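Local coordinates for hypothetical protein (Uncultured marine organism, PDB 2OP5) that is of unknown function but forms a dimer of ferredoxin-like subunits related to the dimeric alpha-beta barrel proteins, at residues A[25-30]-A[96-101]; A[32-37]-A[85-90]. All blocks are in the same frame, centred on the assembly; numbering follows the deposited sequence.

Contact 1: residues A[25-30]-A[96-101]; sequences ELFLKS and KKFVFK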
loop_
_atom_site.group_PDB
_atom_site.type_symbol
_atom_site.label_atom_id
_atom_site.label_comp_id
_atom_site.label_asym_id
_atom_site.label_seq_id
_atom_site.Cartn_x
_atom_site.Cartn_y
_atom_site.Cartn_z
ATOM N N GLU A 25 15.054 10.870 -6.833
ATOM C CA GLU A 25 14.678 11.265 -8.196
ATOM C C GLU A 25 15.347 10.404 -9.254
ATOM O O GLU A 25 14.745 10.096 -10.294
ATOM C CB GLU A 25 15.044 12.720 -8.464
ATOM C CG GLU A 25 14.288 13.732 -7.627
ATOM C CD GLU A 25 14.693 15.151 -7.941
ATOM O OE1 GLU A 25 14.637 15.528 -9.135
ATOM O OE2 GLU A 25 15.062 15.885 -6.997
ATOM N N LEU A 26 16.604 10.030 -9.001
ATOM C CA LEU A 26 17.368 9.182 -9.928
ATOM C C LEU A 26 16.841 7.757 -9.962
ATOM O O LEU A 26 16.818 7.130 -11.025
ATOM C CB LEU A 26 18.851 9.145 -9.558
ATOM C CG LEU A 26 19.705 8.242 -10.474
ATOM C CD1 LEU A 26 19.695 8.748 -11.908
ATOM C CD2 LEU A 26 21.095 8.172 -9.956
ATOM N N PHE A 27 16.490 7.236 -8.790
ATOM C CA PHE A 27 15.898 5.905 -8.636
ATOM C C PHE A 27 14.563 5.841 -9.366
ATOM O O PHE A 27 14.285 4.869 -10.072
ATOM C CB PHE A 27 15.676 5.566 -7.140
ATOM C CG PHE A 27 15.202 4.149 -6.910
ATOM C CD1 PHE A 27 16.106 3.138 -6.646
ATOM C CD2 PHE A 27 13.869 3.827 -6.995
ATOM C CE1 PHE A 27 15.686 1.865 -6.468
ATOM C CE2 PHE A 27 13.458 2.543 -6.835
ATOM C CZ PHE A 27 14.365 1.560 -6.552
ATOM N N LEU A 28 13.723 6.854 -9.156
ATOM C CA LEU A 28 12.458 6.980 -9.886
ATOM C C LEU A 28 12.688 7.009 -11.383
ATOM O O LEU A 28 12.001 6.314 -12.132
ATOM C CB LEU A 28 11.704 8.264 -9.500
ATOM C CG LEU A 28 10.940 8.301 -8.167
ATOM C CD1 LEU A 28 10.165 9.592 -8.062
ATOM C CD2 LEU A 28 9.976 7.118 -8.026
ATOM N N LYS A 29 13.656 7.813 -11.827
ATOM C CA LYS A 29 13.971 7.895 -13.255
ATOM C C LYS A 29 14.577 6.626 -13.837
ATOM O O LYS A 29 14.696 6.522 -15.049
ATOM C CB LYS A 29 14.820 9.115 -13.595
ATOM C CG LYS A 29 13.969 10.350 -13.775
ATOM C CD LYS A 29 14.760 11.593 -14.128
ATOM C CE LYS A 29 13.819 12.772 -14.437
ATOM N NZ LYS A 29 12.928 12.507 -15.622
ATOM N N SER A 30 14.916 5.651 -13.000
ATOM C CA SER A 30 15.452 4.383 -13.485
ATOM C C SER A 30 14.467 3.215 -13.371
ATOM O O SER A 30 14.862 2.068 -13.629
ATOM C CB SER A 30 16.690 4.030 -12.672
ATOM O OG SER A 30 17.518 5.163 -12.559
ATOM N N LYS A 96 24.052 -0.693 -6.286
ATOM C CA LYS A 96 25.193 -0.501 -5.417
ATOM C C LYS A 96 25.535 0.999 -5.364
ATOM O O LYS A 96 26.268 1.457 -4.481
ATOM C CB LYS A 96 26.329 -1.353 -5.987
ATOM C CG LYS A 96 27.386 -1.797 -5.025
ATOM C CD LYS A 96 28.071 -3.070 -5.544
ATOM C CE LYS A 96 28.716 -2.908 -6.919
ATOM N NZ LYS A 96 29.246 -4.214 -7.376
ATOM N N LYS A 97 24.981 1.748 -6.322
ATOM C CA LYS A 97 25.114 3.202 -6.389
ATOM C C LYS A 97 24.142 3.907 -5.431
ATOM O O LYS A 97 24.305 5.094 -5.157
ATOM C CB LYS A 97 24.821 3.679 -7.821
ATOM N N PHE A 98 23.127 3.168 -4.968
ATOM C CA PHE A 98 22.097 3.679 -4.094
ATOM C C PHE A 98 22.245 3.185 -2.650
ATOM O O PHE A 98 22.931 2.200 -2.363
ATOM C CB PHE A 98 20.716 3.245 -4.596
ATOM C CG PHE A 98 20.364 3.767 -5.968
ATOM C CD1 PHE A 98 19.801 5.031 -6.121
ATOM C CD2 PHE A 98 20.588 2.999 -7.095
ATOM C CE1 PHE A 98 19.470 5.527 -7.379
ATOM C CE2 PHE A 98 20.261 3.485 -8.355
ATOM C CZ PHE A 98 19.702 4.754 -8.496
ATOM N N VAL A 99 21.599 3.899 -1.740
ATOM C CA VAL A 99 21.582 3.528 -0.331
ATOM C C VAL A 99 20.168 3.814 0.172
ATOM O O VAL A 99 19.678 4.949 0.092
ATOM C CB VAL A 99 22.598 4.296 0.525
ATOM C CG1 VAL A 99 22.410 3.930 1.992
ATOM C CG2 VAL A 99 24.047 4.024 0.063
ATOM N N PHE A 100 19.541 2.755 0.674
ATOM C CA PHE A 100 18.202 2.777 1.200
ATOM C C PHE A 100 17.953 1.390 1.752
ATOM O O PHE A 100 18.626 0.451 1.346
ATOM C CB PHE A 100 17.193 2.994 0.056
ATOM C CG PHE A 100 17.258 1.925 -1.032
ATOM C CD1 PHE A 100 16.545 0.734 -0.915
ATOM C CD2 PHE A 100 18.040 2.108 -2.155
ATOM C CE1 PHE A 100 16.618 -0.251 -1.909
ATOM C CE2 PHE A 100 18.115 1.136 -3.135
ATOM C CZ PHE A 100 17.398 -0.050 -3.011
ATOM N N LYS A 101 17.006 1.248 2.676
ATOM C CA LYS A 101 16.594 -0.065 3.176
ATOM C C LYS A 101 15.132 -0.236 2.809
ATOM O O LYS A 101 14.328 0.686 3.028
ATOM C CB LYS A 101 16.747 -0.170 4.693
ATOM C CG LYS A 101 16.189 -1.480 5.287
ATOM C CD LYS A 101 16.343 -1.555 6.795
ATOM C CE LYS A 101 17.794 -1.706 7.215
ATOM N NZ LYS A 101 17.887 -2.069 8.647
#

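Contact 2: residues A[32-37]-A[85-90]; sequences DEVWSE and KEFGIT. With EDO (1,2-ethanediol), chain G.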
loop_
_atom_site.group_PDB
_atom_site.type_symbol
_atom_site.label_atom_id
_atom_site.label_comp_id
_atom_site.label_asym_id
_atom_site.label_seq_id
_atom_site.Cartn_x
_atom_site.Cartn_y
_atom_site.Cartn_z
ATOM N N ASP A 32 11.666 2.494 -15.116
ATOM C CA ASP A 32 11.235 2.018 -16.419
ATOM C C ASP A 32 12.212 1.000 -16.979
ATOM O O ASP A 32 11.850 0.203 -17.849
ATOM C CB ASP A 32 11.129 3.193 -17.390
ATOM N N GLU A 33 13.464 1.056 -16.520
ATOM C CA GLU A 33 14.473 0.051 -16.871
ATOM C C GLU A 33 14.108 -1.285 -16.195
ATOM O O GLU A 33 14.407 -2.353 -16.714
ATOM C CB GLU A 33 15.874 0.489 -16.392
ATOM C CG GLU A 33 16.421 1.754 -17.063
ATOM C CD GLU A 33 17.626 2.380 -16.334
ATOM O OE1 GLU A 33 18.340 1.677 -15.581
ATOM O OE2 GLU A 33 17.844 3.597 -16.518
ATOM N N VAL A 34 13.465 -1.208 -15.030
ATOM C CA VAL A 34 13.092 -2.387 -14.244
ATOM C C VAL A 34 11.702 -2.910 -14.572
ATOM O O VAL A 34 11.541 -4.044 -15.008
ATOM C CB VAL A 34 13.130 -2.064 -12.724
ATOM C CG1 VAL A 34 12.753 -3.290 -11.870
ATOM C CG2 VAL A 34 14.499 -1.534 -12.327
ATOM N N TRP A 35 10.704 -2.070 -14.348
ATOM C CA TRP A 35 9.323 -2.437 -14.508
ATOM C C TRP A 35 8.858 -2.179 -15.927
ATOM O O TRP A 35 8.138 -1.215 -16.209
ATOM C CB TRP A 35 8.494 -1.691 -13.457
ATOM C CG TRP A 35 9.052 -1.928 -12.044
ATOM C CD1 TRP A 35 9.727 -1.023 -11.264
ATOM C CD2 TRP A 35 9.053 -3.160 -11.306
ATOM N NE1 TRP A 35 10.109 -1.596 -10.088
ATOM C CE2 TRP A 35 9.714 -2.908 -10.076
ATOM C CE3 TRP A 35 8.538 -4.442 -11.543
ATOM C CZ2 TRP A 35 9.872 -3.888 -9.096
ATOM C CZ3 TRP A 35 8.708 -5.414 -10.552
ATOM C CH2 TRP A 35 9.367 -5.125 -9.355
ATOM N N SER A 36 9.317 -3.040 -16.837
ATOM C CA SER A 36 8.913 -2.989 -18.235
ATOM C C SER A 36 7.546 -3.657 -18.356
ATOM O O SER A 36 7.149 -4.442 -17.502
ATOM C CB SER A 36 9.920 -3.735 -19.100
ATOM O OG SER A 36 9.975 -5.101 -18.739
ATOM N N GLU A 37 6.835 -3.348 -19.433
ATOM C CA GLU A 37 5.520 -3.934 -19.678
ATOM C C GLU A 37 5.739 -5.413 -19.993
ATOM O O GLU A 37 4.860 -6.245 -19.773
ATOM C CB GLU A 37 4.774 -3.256 -20.847
ATOM C CG GLU A 37 4.798 -1.714 -20.885
ATOM C CD GLU A 37 4.152 -1.023 -19.688
ATOM O OE1 GLU A 37 3.380 -1.650 -18.939
ATOM O OE2 GLU A 37 4.414 0.189 -19.515
ATOM N N LYS A 85 15.107 -14.252 -12.227
ATOM C CA LYS A 85 15.568 -14.632 -13.542
ATOM C C LYS A 85 15.618 -13.437 -14.538
ATOM O O LYS A 85 16.226 -13.537 -15.614
ATOM C CB LYS A 85 14.631 -15.712 -14.089
ATOM C CG LYS A 85 14.624 -17.037 -13.325
ATOM N N GLU A 86 14.959 -12.329 -14.186
ATOM C CA GLU A 86 14.888 -11.135 -15.031
ATOM C C GLU A 86 16.145 -10.290 -14.953
ATOM O O GLU A 86 16.576 -9.765 -15.958
ATOM C CB GLU A 86 13.698 -10.263 -14.602
ATOM C CG GLU A 86 13.394 -9.049 -15.459
ATOM C CD GLU A 86 12.871 -9.420 -16.851
ATOM O OE1 GLU A 86 12.543 -10.606 -17.058
ATOM O OE2 GLU A 86 12.799 -8.533 -17.733
ATOM N N PHE A 87 16.710 -10.156 -13.755
ATOM C CA PHE A 87 17.860 -9.301 -13.528
ATOM C C PHE A 87 19.039 -10.085 -12.993
ATOM O O PHE A 87 18.881 -11.170 -12.455
ATOM C CB PHE A 87 17.475 -8.172 -12.571
ATOM C CG PHE A 87 16.219 -7.428 -12.987
ATOM C CD1 PHE A 87 16.269 -6.435 -13.941
ATOM C CD2 PHE A 87 14.998 -7.739 -12.417
ATOM C CE1 PHE A 87 15.117 -5.762 -14.336
ATOM C CE2 PHE A 87 13.847 -7.079 -12.779
ATOM C CZ PHE A 87 13.904 -6.090 -13.747
ATOM N N GLY A 88 20.221 -9.528 -13.167
ATOM C CA GLY A 88 21.448 -10.169 -12.765
ATOM C C GLY A 88 22.455 -9.166 -12.264
ATOM O O GLY A 88 22.082 -8.238 -11.550
ATOM N N ILE A 89 23.721 -9.349 -12.653
ATOM C CA ILE A 89 24.816 -8.493 -12.212
ATOM C C ILE A 89 24.715 -7.020 -12.631
ATOM O O ILE A 89 25.264 -6.163 -11.947
ATOM C CB ILE A 89 26.194 -9.063 -12.657
ATOM C CG1 ILE A 89 27.368 -8.373 -11.942
ATOM C CG2 ILE A 89 26.386 -8.960 -14.183
ATOM C CD1 ILE A 89 27.273 -8.361 -10.425
ATOM N N THR A 90 24.049 -6.729 -13.756
ATOM C CA THR A 90 23.897 -5.349 -14.233
ATOM C C THR A 90 23.010 -4.542 -13.271
ATOM O O THR A 90 23.361 -3.426 -12.923
ATOM C CB THR A 90 23.368 -5.267 -15.702
ATOM O OG1 THR A 90 24.439 -5.536 -16.615
ATOM C CG2 THR A 90 22.831 -3.881 -16.030
HETATM C C1 EDO G . 1.317 -3.672 -18.928
HETATM O O1 EDO G . -0.120 -3.629 -19.038
HETATM C C2 EDO G . 1.934 -5.063 -19.099
HETATM O O2 EDO G . 1.874 -5.618 -20.421
HETATM O O HOH W 1 12.410 -5.405 -17.299
#

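Contact 1: residues A[25-30]-A[96-101]
The ring of Phe27 turns its edge to two other phenylalanines: it stands over a face of Phe98 and also points its edge at a face of Phe100. The three form an aromatic cluster on the helical side of a ferredoxin-like fold, where helix 21-28 meets the loop leading from helix 89-94 into strand 102-114. Both pairs are T-shaped. Phe27 and Phe98 have centroids 5.5 Å apart and planes at 83°, and Phe27 CD1 sits above the middle of the Phe98 ring. With Phe100 the centroids are 5.7 Å apart and the planes meet at 72°. Phe27 reaches both because its CG lies anti to the backbone N (chi1 -174°), which carries the ring out from the helix toward the loop. Phe98 in turn lays its CE1 and CZ against the helix: CE1 is 3.8 Å from Phe27 CB, and CZ is 4.0 Å from Leu26 CD2. Replacing Phe98 with an alanine would probably leave the edge of Phe27 without the face beneath it and open a gap beside Leu26. Phe18 also meets the rings of Phe27 and Phe100, while Met16 of strand 10-17 touches both, joining the cluster to the sheet. Just past Lys29, Ser30 OG turns back to donate a 2.6 Å hydrogen bond to Leu26 O, from outside the carbonyl plane.

Contact 2: residues A[32-37]-A[85-90]
Phe87 points the outer end of its ring at Val34, the two side chains crossing at about a right angle. CZ does most of the touching: it lies 3.6 Å from Val34 CG1 and 3.4 Å from Val34 O, the carbonyl oxygen lying in the ring plane at the edge. Val34 CG1 is anti to the backbone N (chi1 -179°), a setting that places this methyl between two aromatic rings, with the Phe87 rim on one hand and a face of Trp35 on the other, 3.5 Å above the indole plane. Glu86 folds its CG over a face of Phe87, near the rim. In the ferredoxin-like fold this contact bridges the helical layer: the end of helix 31-34 meets the turn between helices 73-86 and 89-94, and Leu39 of helix 37-46 packs on both Glu86 and Phe87. Polar atoms beside the ring are joined by a water. It donates to Val34 O at 2.8 Å and to Glu86 OE2 at 3.2 Å, and accepts from Ser36 OG at 2.8 Å. Ser36 is the N-cap of helix 37-46, its OG also bonded to Leu39 N. Trp35, between Val34 and Ser36, is the centre of an inverse gamma turn closed by a weak bond from Ser36 N to Val34 O. Glu86 spreads its carboxylate over two partners, OE2 on the water and OE1 in a salt bridge to Arg42.

How the contacts relate
From the N terminus, strand 10-17 leads into helix 21-28, which supplies the first side of contact 1; helix 31-34 and the turn after it follow almost at once and supply the first side of contact 2. The chain then runs through helix 37-46, the hairpin of strands 48-56 and 63-70, and helix 73-86, and the turn just after it closes contact 2. Helix 89-94 follows, and the loop before strand 102-114 closes contact 1. Contact 2 is thus nested inside contact 1, their centres about 14 Å apart. Together they tie the first helical region to the second at two places, while Leu28, in segment 25-30, packs on Val110 of the second subunit.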